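Local structure of Alpha/beta hydrolase fold protein (Chitinophaga pinensis, 4PW0) at residues N22-A27 / A92-T97; I40-F45 / I67-K72; V116-H121 / P215-T220. The protein is probably a hydrolase of the alpha/beta hydrolase fold, with a likely Ser-His-Asp triad, though its substrate is not established. One frame throughout, in Å; residues are numbered along the deposited sequence.

Contact 1: residues N22-A27 / A92-T97; sequences NGTRYA and ALEFIT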
loop_
_atom_site.group_PDB
_atom_site.type_symbol
_atom_site.label_atom_id
_atom_site.label_comp_id
_atom_site.label_asym_id
_atom_site.label_seq_id
_atom_site.Cartn_x
_atom_site.Cartn_y
_atom_site.Cartn_z
ATOM N N ASN A 22 10.043 -36.769 11.449
ATOM C CA ASN A 22 10.790 -36.745 12.714
ATOM C C ASN A 22 9.866 -36.966 13.929
ATOM O O ASN A 22 9.976 -36.260 14.953
ATOM C CB ASN A 22 11.545 -35.397 12.824
ATOM C CG ASN A 22 12.460 -35.298 14.037
ATOM O OD1 ASN A 22 13.024 -36.294 14.514
ATOM N ND2 ASN A 22 12.632 -34.069 14.535
ATOM N N GLY A 23 8.934 -37.917 13.811
ATOM C CA GLY A 23 8.024 -38.266 14.889
ATOM C C GLY A 23 6.786 -37.375 15.091
ATOM O O GLY A 23 6.065 -37.532 16.047
ATOM N N THR A 24 6.554 -36.422 14.206
ATOM C CA THR A 24 5.401 -35.522 14.312
ATOM C C THR A 24 4.539 -35.677 13.044
ATOM O O THR A 24 5.074 -35.673 11.905
ATOM C CB THR A 24 5.904 -34.052 14.418
ATOM O OG1 THR A 24 6.723 -33.899 15.595
ATOM C CG2 THR A 24 4.755 -33.073 14.420
ATOM N N ARG A 25 3.225 -35.743 13.236
ATOM C CA ARG A 25 2.263 -35.749 12.135
ATOM C C ARG A 25 1.834 -34.305 11.906
ATOM O O ARG A 25 1.245 -33.708 12.800
ATOM C CB ARG A 25 1.012 -36.560 12.492
ATOM C CG ARG A 25 -0.170 -36.381 11.536
ATOM C CD ARG A 25 -1.572 -36.562 12.159
ATOM N NE ARG A 25 -1.729 -35.987 13.506
ATOM C CZ ARG A 25 -2.894 -35.773 14.135
ATOM N NH1 ARG A 25 -4.074 -35.982 13.535
ATOM N NH2 ARG A 25 -2.879 -35.267 15.376
ATOM N N TYR A 26 2.174 -33.749 10.748
ATOM C CA TYR A 26 1.734 -32.396 10.341
ATOM C C TYR A 26 0.520 -32.484 9.442
ATOM O O TYR A 26 0.551 -33.195 8.421
ATOM C CB TYR A 26 2.853 -31.650 9.636
ATOM C CG TYR A 26 4.000 -31.254 10.529
ATOM C CD1 TYR A 26 4.003 -30.033 11.213
ATOM C CD2 TYR A 26 5.101 -32.072 10.676
ATOM C CE1 TYR A 26 5.050 -29.677 12.017
ATOM C CE2 TYR A 26 6.176 -31.707 11.483
ATOM C CZ TYR A 26 6.157 -30.494 12.145
ATOM O OH TYR A 26 7.166 -30.105 13.006
ATOM N N ALA A 27 -0.524 -31.737 9.815
ATOM C CA ALA A 27 -1.716 -31.587 9.027
ATOM C C ALA A 27 -1.591 -30.342 8.117
ATOM O O ALA A 27 -1.137 -29.271 8.547
ATOM C CB ALA A 27 -2.940 -31.444 9.927
ATOM N N ALA A 92 8.565 -25.721 11.358
ATOM C CA ALA A 92 8.008 -25.465 10.064
ATOM C C ALA A 92 8.934 -25.882 8.932
ATOM O O ALA A 92 8.510 -26.409 7.924
ATOM C CB ALA A 92 7.625 -23.984 9.901
ATOM N N LEU A 93 10.219 -25.612 9.095
ATOM C CA LEU A 93 11.187 -25.980 8.090
ATOM C C LEU A 93 11.288 -27.494 7.900
ATOM O O LEU A 93 11.399 -27.947 6.764
ATOM C CB LEU A 93 12.552 -25.395 8.453
ATOM C CG LEU A 93 12.741 -23.912 8.138
ATOM C CD1 LEU A 93 13.984 -23.373 8.858
ATOM C CD2 LEU A 93 12.819 -23.687 6.646
ATOM N N GLU A 94 11.190 -28.266 8.981
ATOM C CA GLU A 94 11.241 -29.738 8.829
ATOM C C GLU A 94 10.023 -30.201 8.016
ATOM O O GLU A 94 10.119 -31.076 7.161
ATOM C CB GLU A 94 11.404 -30.473 10.178
ATOM C CG GLU A 94 10.178 -30.623 11.066
ATOM C CD GLU A 94 10.358 -31.483 12.313
ATOM O OE1 GLU A 94 11.488 -31.981 12.556
ATOM O OE2 GLU A 94 9.364 -31.637 13.072
ATOM N N PHE A 95 8.873 -29.583 8.252
ATOM C CA PHE A 95 7.657 -29.885 7.524
ATOM C C PHE A 95 7.778 -29.547 6.057
ATOM O O PHE A 95 7.460 -30.374 5.199
ATOM C CB PHE A 95 6.459 -29.144 8.167
ATOM C CG PHE A 95 5.266 -29.017 7.275
ATOM C CD1 PHE A 95 4.504 -30.115 6.915
ATOM C CD2 PHE A 95 4.907 -27.768 6.762
ATOM C CE1 PHE A 95 3.434 -29.973 6.062
ATOM C CE2 PHE A 95 3.844 -27.633 5.911
ATOM C CZ PHE A 95 3.109 -28.742 5.538
ATOM N N ILE A 96 8.215 -28.330 5.750
ATOM C CA ILE A 96 8.247 -27.851 4.378
ATOM C C ILE A 96 9.257 -28.694 3.579
ATOM O O ILE A 96 8.991 -29.107 2.447
ATOM C CB ILE A 96 8.652 -26.374 4.354
ATOM C CG1 ILE A 96 7.573 -25.511 5.034
ATOM C CG2 ILE A 96 8.899 -25.924 2.937
ATOM C CD1 ILE A 96 8.074 -24.122 5.390
ATOM N N THR A 97 10.402 -28.959 4.216
ATOM C CA THR A 97 11.414 -29.756 3.541
ATOM C C THR A 97 10.946 -31.212 3.343
ATOM O O THR A 97 11.255 -31.796 2.283
ATOM C CB THR A 97 12.774 -29.650 4.227
ATOM O OG1 THR A 97 12.646 -29.978 5.611
ATOM C CG2 THR A 97 13.317 -28.261 4.072
HETATM O O HOH W 1 9.213 -33.501 14.892
#
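Tyr-26 carries most of this contact, crossing Phe-95 at a slant and reaching Glu-94 with its hydroxyl. Its first torsion (chi1 -70°) sets CG anti to the carbonyl carbon, which brings CG within packing distance of Phe-95 CB and CD1. Tyr-26 CB comes to 3.5 Å from Phe-95 CD1. Further out the tyrosine ring lies between two aliphatic groups: Phe-95 CB stands over its centre, 3.9 Å from the centroid and only 5° off the normal, a CH-pi contact, while Thr-24 CG2 covers the opposite face nearer the rim. The two aromatic planes are tilted obliquely, at 36°. At the tip, Tyr-26 OH donates to Glu-94 OE2 (2.7 Å) on the lone pair directed away from the other carboxylate oxygen. That other oxygen, Glu-94 OE1, receives Asn-22 ND2 at 3.1 Å on its syn lone pair, with the amide and carboxylate planes perpendicular. Asn-22 and Glu-94 are each modelled in two conformers, so these bonds describe one of the alternatives. A water lies within hydrogen-bonding distance of Glu-94 OE2 (2.6 Å), Thr-24 OG1 and Asn-22 O, with more acceptors in reach than it has protons. The strand 24-27 and helix 92-97 axes approach to 10.1 Å and run steeply across each other, so helix 85-98 covers the sheet near its edge. There Tyr-26 is backbone-bonded to Ile-19 of the outermost strand 17-21, whereas Phe-95 also touches Ile-19 and stacks on Phe-69 of strand 66-69.

Contact 2: residues I40-F45 / I67-K72; sequences ICFQHF and IIFDNK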
loop_
_atom_site.group_PDB
_atom_site.type_symbol
_atom_site.label_atom_id
_atom_site.label_comp_id
_atom_site.label_asym_id
_atom_site.label_seq_id
_atom_site.Cartn_x
_atom_site.Cartn_y
_atom_site.Cartn_z
ATOM N N ILE A 40 3.809 -20.536 1.017
ATOM C CA ILE A 40 3.577 -21.203 2.308
ATOM C C ILE A 40 3.043 -20.160 3.309
ATOM O O ILE A 40 3.634 -19.102 3.470
ATOM C CB ILE A 40 4.859 -21.803 2.920
ATOM C CG1 ILE A 40 5.692 -22.576 1.882
ATOM C CG2 ILE A 40 4.522 -22.688 4.123
ATOM C CD1 ILE A 40 4.962 -23.732 1.247
ATOM N N CYS A 41 1.943 -20.488 3.953
ATOM C CA CYS A 41 1.208 -19.584 4.831
ATOM C C CYS A 41 1.344 -19.987 6.282
ATOM O O CYS A 41 1.236 -21.174 6.626
ATOM C CB CYS A 41 -0.279 -19.534 4.437
ATOM S SG CYS A 41 -0.553 -18.983 2.752
ATOM N N PHE A 42 1.546 -19.003 7.143
ATOM C CA PHE A 42 1.828 -19.183 8.559
ATOM C C PHE A 42 0.798 -18.442 9.388
ATOM O O PHE A 42 0.627 -17.239 9.232
ATOM C CB PHE A 42 3.238 -18.705 8.928
ATOM C CG PHE A 42 4.341 -19.411 8.172
ATOM C CD1 PHE A 42 4.615 -19.097 6.855
ATOM C CD2 PHE A 42 5.123 -20.370 8.806
ATOM C CE1 PHE A 42 5.641 -19.730 6.150
ATOM C CE2 PHE A 42 6.139 -21.007 8.100
ATOM C CZ PHE A 42 6.374 -20.710 6.782
ATOM N N GLN A 43 0.111 -19.186 10.232
ATOM C CA GLN A 43 -1.148 -18.735 10.862
ATOM C C GLN A 43 -0.985 -17.875 12.118
ATOM O O GLN A 43 0.082 -17.837 12.752
ATOM C CB GLN A 43 -2.008 -19.982 11.139
ATOM C CG GLN A 43 -3.455 -19.799 11.564
ATOM C CD GLN A 43 -4.275 -18.965 10.622
ATOM O OE1 GLN A 43 -4.000 -17.769 10.376
ATOM N NE2 GLN A 43 -5.276 -19.607 10.004
ATOM N N HIS A 44 -2.068 -17.185 12.475
ATOM C CA HIS A 44 -2.135 -16.374 13.695
ATOM C C HIS A 44 -2.291 -17.122 14.987
ATOM O O HIS A 44 -2.512 -18.329 14.978
ATOM C CB HIS A 44 -3.301 -15.373 13.544
ATOM C CG HIS A 44 -4.686 -15.964 13.660
ATOM N ND1 HIS A 44 -5.266 -16.267 14.865
ATOM C CD2 HIS A 44 -5.642 -16.211 12.733
ATOM C CE1 HIS A 44 -6.493 -16.732 14.672
ATOM N NE2 HIS A 44 -6.755 -16.673 13.398
ATOM N N PHE A 45 -2.303 -16.377 16.113
ATOM C CA PHE A 45 -2.472 -16.925 17.511
ATOM C C PHE A 45 -3.799 -17.630 17.691
ATOM O O PHE A 45 -4.833 -17.044 17.529
ATOM C CB PHE A 45 -2.399 -15.762 18.511
ATOM C CG PHE A 45 -2.692 -16.101 19.956
ATOM C CD1 PHE A 45 -1.974 -17.073 20.632
ATOM C CD2 PHE A 45 -3.634 -15.409 20.662
ATOM C CE1 PHE A 45 -2.246 -17.339 21.963
ATOM C CE2 PHE A 45 -3.934 -15.685 21.981
ATOM C CZ PHE A 45 -3.220 -16.663 22.658
ATOM N N ILE A 67 0.067 -23.501 0.310
ATOM C CA ILE A 67 0.077 -24.469 1.372
ATOM C C ILE A 67 -0.295 -23.762 2.674
ATOM O O ILE A 67 0.333 -22.769 3.056
ATOM C CB ILE A 67 1.484 -25.123 1.542
ATOM C CG1 ILE A 67 1.938 -25.824 0.251
ATOM C CG2 ILE A 67 1.514 -26.040 2.756
ATOM C CD1 ILE A 67 1.189 -27.061 -0.027
ATOM N N ILE A 68 -1.331 -24.267 3.314
ATOM C CA ILE A 68 -1.691 -23.914 4.684
ATOM C C ILE A 68 -1.413 -25.114 5.551
ATOM O O ILE A 68 -1.615 -26.274 5.108
ATOM C CB ILE A 68 -3.146 -23.403 4.830
ATOM C CG1 ILE A 68 -4.181 -24.357 4.185
ATOM C CG2 ILE A 68 -3.272 -21.986 4.255
ATOM C CD1 ILE A 68 -5.617 -24.020 4.515
ATOM N N PHE A 69 -0.907 -24.903 6.746
ATOM C CA PHE A 69 -0.545 -25.992 7.632
ATOM C C PHE A 69 -0.740 -25.672 9.079
ATOM O O PHE A 69 -0.686 -24.494 9.480
ATOM C CB PHE A 69 0.909 -26.463 7.372
ATOM C CG PHE A 69 1.971 -25.557 7.942
ATOM C CD1 PHE A 69 2.278 -24.329 7.338
ATOM C CD2 PHE A 69 2.659 -25.926 9.056
ATOM C CE1 PHE A 69 3.247 -23.507 7.890
ATOM C CE2 PHE A 69 3.638 -25.122 9.616
ATOM C CZ PHE A 69 3.933 -23.893 9.027
ATOM N N ASP A 70 -0.889 -26.712 9.897
ATOM C CA ASP A 70 -0.842 -26.590 11.328
ATOM C C ASP A 70 0.573 -26.888 11.793
ATOM O O ASP A 70 1.131 -27.991 11.530
ATOM C CB ASP A 70 -1.794 -27.513 12.028
ATOM C CG ASP A 70 -3.253 -27.118 11.936
ATOM O OD1 ASP A 70 -3.567 -25.907 11.932
ATOM O OD2 ASP A 70 -4.130 -28.068 11.897
ATOM N N ASN A 71 1.212 -25.937 12.441
ATOM C CA ASN A 71 2.523 -26.179 13.014
ATOM C C ASN A 71 2.395 -27.219 14.169
ATOM O O ASN A 71 1.302 -27.573 14.592
ATOM C CB ASN A 71 3.143 -24.841 13.428
ATOM C CG ASN A 71 4.666 -24.830 13.332
ATOM O OD1 ASN A 71 5.348 -25.860 13.529
ATOM N ND2 ASN A 71 5.232 -23.660 12.988
ATOM N N LYS A 72 3.538 -27.675 14.707
ATOM C CA LYS A 72 3.592 -28.775 15.650
ATOM C C LYS A 72 2.654 -28.499 16.826
ATOM O O LYS A 72 2.643 -27.413 17.415
ATOM C CB LYS A 72 5.023 -28.930 16.145
ATOM C CG LYS A 72 5.191 -30.085 17.131
ATOM C CD LYS A 72 6.629 -30.211 17.626
ATOM C CE LYS A 72 7.561 -30.727 16.565
ATOM N NZ LYS A 72 8.940 -30.881 17.160
HETATM O O HOH W 2 -0.896 -22.165 7.763
HETATM O O HOH W 3 1.067 -22.162 10.319
#
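Phe-69 drives the edge of its ring toward a face of Phe-42, and this aromatic pair forms the dense side of the contact. The planes stand at 88° with centroids 5.3 Å apart, an offset edge-to-face pair; Phe-69 CZ comes to 3.7 Å from Phe-42 CD2. A chi1 of 77° on Phe-69 puts CG between the backbone N and the carbonyl carbon, and from there the ring reaches Cys-41 O, with Phe-69 CE1 3.3 Å from it. Behind it the parallel strands are joined directly: Cys-41 N donates to Ile-67 O at 2.9 Å, almost in line with the carbonyl. Ile-40 and Ile-67 run side by side, pointing the same way, with Ile-40 CD1 3.8 Å from Ile-67 CB. On the other face of the sheet Cys-41 CB rests on Ile-68 CG2 (3.9 Å). The looser side begins one residue on, where waters take the place of direct strand-to-strand bonds. One water donates to Cys-41 O (2.6 Å) and accepts from Phe-69 N; a second, lying over the rim of one Phe-69 face, links Gln-43 N to Phe-69 O (3.0 Å). Strands 39-42 and 66-69, of one beta-alpha-beta unit with helix 54-61, part here into loops at the C-terminal end, where alpha/beta hydrolases place their active sites. Phe-42 also touches the probable nucleophile elbow. The chemistry thus divides in two: apolar packing joins the strands, while peptide groups where they part bond to water, consistent with strand ends diverging toward the probable active-site side.

Contact 3: residues V116-H121 / P215-T220; sequences VQYMAH and PSFEIT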
loop_
_atom_site.group_PDB
_atom_site.type_symbol
_atom_site.label_atom_id
_atom_site.label_comp_id
_atom_site.label_asym_id
_atom_site.label_seq_id
_atom_site.Cartn_x
_atom_site.Cartn_y
_atom_site.Cartn_z
ATOM N N VAL A 116 8.008 -15.834 9.817
ATOM C CA VAL A 116 8.611 -15.628 8.482
ATOM C C VAL A 116 9.823 -14.713 8.573
ATOM O O VAL A 116 10.736 -14.866 7.783
ATOM C CB VAL A 116 7.609 -15.112 7.437
ATOM C CG1 VAL A 116 6.488 -16.139 7.246
ATOM C CG2 VAL A 116 7.022 -13.733 7.760
ATOM N N GLN A 117 9.830 -13.759 9.505
ATOM C CA GLN A 117 11.027 -12.914 9.706
ATOM C C GLN A 117 12.214 -13.779 10.174
ATOM O O GLN A 117 13.310 -13.674 9.647
ATOM C CB GLN A 117 10.783 -11.849 10.734
ATOM C CG GLN A 117 9.799 -10.761 10.336
ATOM C CD GLN A 117 9.520 -9.845 11.505
ATOM O OE1 GLN A 117 10.415 -9.130 11.968
ATOM N NE2 GLN A 117 8.283 -9.829 11.958
ATOM N N TYR A 118 11.974 -14.615 11.179
ATOM C CA TYR A 118 13.024 -15.456 11.715
ATOM C C TYR A 118 13.514 -16.435 10.640
ATOM O O TYR A 118 14.728 -16.675 10.496
ATOM C CB TYR A 118 12.564 -16.163 12.996
ATOM C CG TYR A 118 13.732 -16.735 13.764
ATOM C CD1 TYR A 118 14.565 -15.901 14.473
ATOM C CD2 TYR A 118 14.041 -18.063 13.724
ATOM C CE1 TYR A 118 15.685 -16.375 15.134
ATOM C CE2 TYR A 118 15.180 -18.561 14.388
ATOM C CZ TYR A 118 15.971 -17.724 15.095
ATOM O OH TYR A 118 17.092 -18.219 15.751
HETATM N N MSE A 119 12.601 -17.006 9.869
HETATM C CA MSE A 119 12.959 -17.946 8.800
HETATM C C MSE A 119 13.813 -17.293 7.753
HETATM O O MSE A 119 14.767 -17.900 7.233
HETATM C CB MSE A 119 11.704 -18.543 8.139
HETATM C CG MSE A 119 12.020 -19.801 7.332
HETATM SE SE MSE A 119 10.441 -20.598 6.539
HETATM C CE MSE A 119 9.768 -21.369 8.167
ATOM N N ALA A 120 13.492 -16.056 7.402
ATOM C CA ALA A 120 14.287 -15.348 6.422
ATOM C C ALA A 120 15.701 -15.084 6.939
ATOM O O ALA A 120 16.665 -15.012 6.128
ATOM C CB ALA A 120 13.603 -14.020 6.067
ATOM N N HIS A 121 15.830 -14.918 8.239
ATOM C CA HIS A 121 17.118 -14.761 8.877
ATOM C C HIS A 121 17.965 -16.035 8.842
ATOM O O HIS A 121 19.157 -15.995 8.434
ATOM C CB HIS A 121 16.996 -14.247 10.319
ATOM C CG HIS A 121 18.295 -14.234 11.048
ATOM N ND1 HIS A 121 19.377 -13.505 10.613
ATOM C CD2 HIS A 121 18.698 -14.898 12.156
ATOM C CE1 HIS A 121 20.399 -13.719 11.429
ATOM N NE2 HIS A 121 20.012 -14.556 12.377
ATOM N N PRO A 215 16.334 -8.161 20.557
ATOM C CA PRO A 215 16.432 -8.737 19.205
ATOM C C PRO A 215 17.706 -9.574 19.017
ATOM O O PRO A 215 18.802 -9.241 19.563
ATOM C CB PRO A 215 16.459 -7.508 18.319
ATOM C CG PRO A 215 15.638 -6.524 19.064
ATOM C CD PRO A 215 16.056 -6.720 20.499
ATOM N N SER A 216 17.571 -10.637 18.246
ATOM C CA SER A 216 18.642 -11.587 17.991
ATOM C C SER A 216 19.201 -11.485 16.581
ATOM O O SER A 216 20.178 -12.177 16.235
ATOM C CB SER A 216 18.159 -13.002 18.263
ATOM O OG SER A 216 17.105 -13.429 17.379
ATOM N N PHE A 217 18.572 -10.663 15.747
ATOM C CA PHE A 217 19.085 -10.392 14.411
ATOM C C PHE A 217 18.630 -9.012 13.986
ATOM O O PHE A 217 17.720 -8.425 14.571
ATOM C CB PHE A 217 18.635 -11.477 13.413
ATOM C CG PHE A 217 17.160 -11.465 13.126
ATOM C CD1 PHE A 217 16.259 -12.174 13.932
ATOM C CD2 PHE A 217 16.661 -10.751 12.048
ATOM C CE1 PHE A 217 14.906 -12.146 13.667
ATOM C CE2 PHE A 217 15.313 -10.744 11.802
ATOM C CZ PHE A 217 14.446 -11.444 12.594
ATOM N N GLU A 218 19.315 -8.454 12.990
ATOM C CA GLU A 218 19.027 -7.129 12.477
ATOM C C GLU A 218 17.976 -7.230 11.382
ATOM O O GLU A 218 18.170 -7.959 10.431
ATOM C CB GLU A 218 20.303 -6.510 11.888
ATOM C CG GLU A 218 21.321 -6.204 12.972
ATOM C CD GLU A 218 20.821 -5.132 13.919
ATOM O OE1 GLU A 218 20.026 -4.251 13.503
ATOM O OE2 GLU A 218 21.255 -5.141 15.087
ATOM N N ILE A 219 16.878 -6.496 11.547
ATOM C CA ILE A 219 15.830 -6.466 10.516
ATOM C C ILE A 219 16.399 -5.997 9.182
ATOM O O ILE A 219 16.023 -6.490 8.131
ATOM C CB ILE A 219 14.644 -5.542 10.931
ATOM C CG1 ILE A 219 13.770 -6.255 11.947
ATOM C CG2 ILE A 219 13.770 -5.174 9.720
ATOM C CD1 ILE A 219 13.150 -7.521 11.407
ATOM N N THR A 220 17.346 -5.057 9.225
ATOM C CA THR A 220 17.957 -4.501 8.039
ATOM C C THR A 220 18.648 -5.558 7.193
ATOM O O THR A 220 18.863 -5.365 6.007
ATOM C CB THR A 220 18.987 -3.414 8.428
ATOM O OG1 THR A 220 19.955 -3.938 9.381
ATOM C CG2 THR A 220 18.272 -2.170 9.006
#
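An offset aromatic stack between His-121 and Phe-217 pins the loop that precedes strand 226-231 onto helix 111-122. The ring planes differ by 11° with centroids 4.7 Å apart, and the two side chains overlap while running opposite ways. Each consequently presents its CB to the other's ring: Phe-217 CB sits over the centre of the imidazole, 3.4 Å from the centroid, and His-121 CB lies over a face of the phenyl ring, displaced toward the rim. The anti setting of His-121 CG to its backbone N (chi1 173°) brings that atom to 3.6 Å from Phe-217 CG. The far end of the phenylalanine reaches the helix itself, with Phe-217 CZ 3.9 Å from the backbone Gln-117 O and 4.1 Å from Gln-117 CB. Alongside, Tyr-118 CD1 meets Phe-217 CE1 at 3.9 Å. No hydrogen bond crosses the contact; the amide of Gln-117 is instead tied through NE2 to Gly-113 O and Ala-136 O. An alanine in place of Phe-217 keeps CB over the imidazole, but loss of the ring would probably end the stack, leave Tyr-118 CD1 and His-121 CB without their aromatic partner and open a gap against the helix. Phe-217 also touches Gln-138 and Ile-222, while helix 111-122 packs through Ala-120 on strand 127-133 and through Tyr-118 on helix 85-98.

How the contacts relate
From the N terminus, the chain lays down the turn and strand at 22-27, the first half of contact 1, and then strand 39-42. Contact 2 closes first, when the crossover through helix 54-61 brings back strand 66-69. Only afterwards does helix 85-98 return to complete contact 1, so contact 2 is nested within its loop. Ala-27 O and Asp-70 N, 2.9 Å apart and probably hydrogen-bonded, link the two. Contact 3 follows in series, its long loop holding strand 127-133 and the helices between residues 146 and 212. Met-119 of helix 111-122 connects it inward, packing on Ala-92 of contact 1 and Phe-42 of contact 2. Together they tie sheet edge, centre and a helical flank.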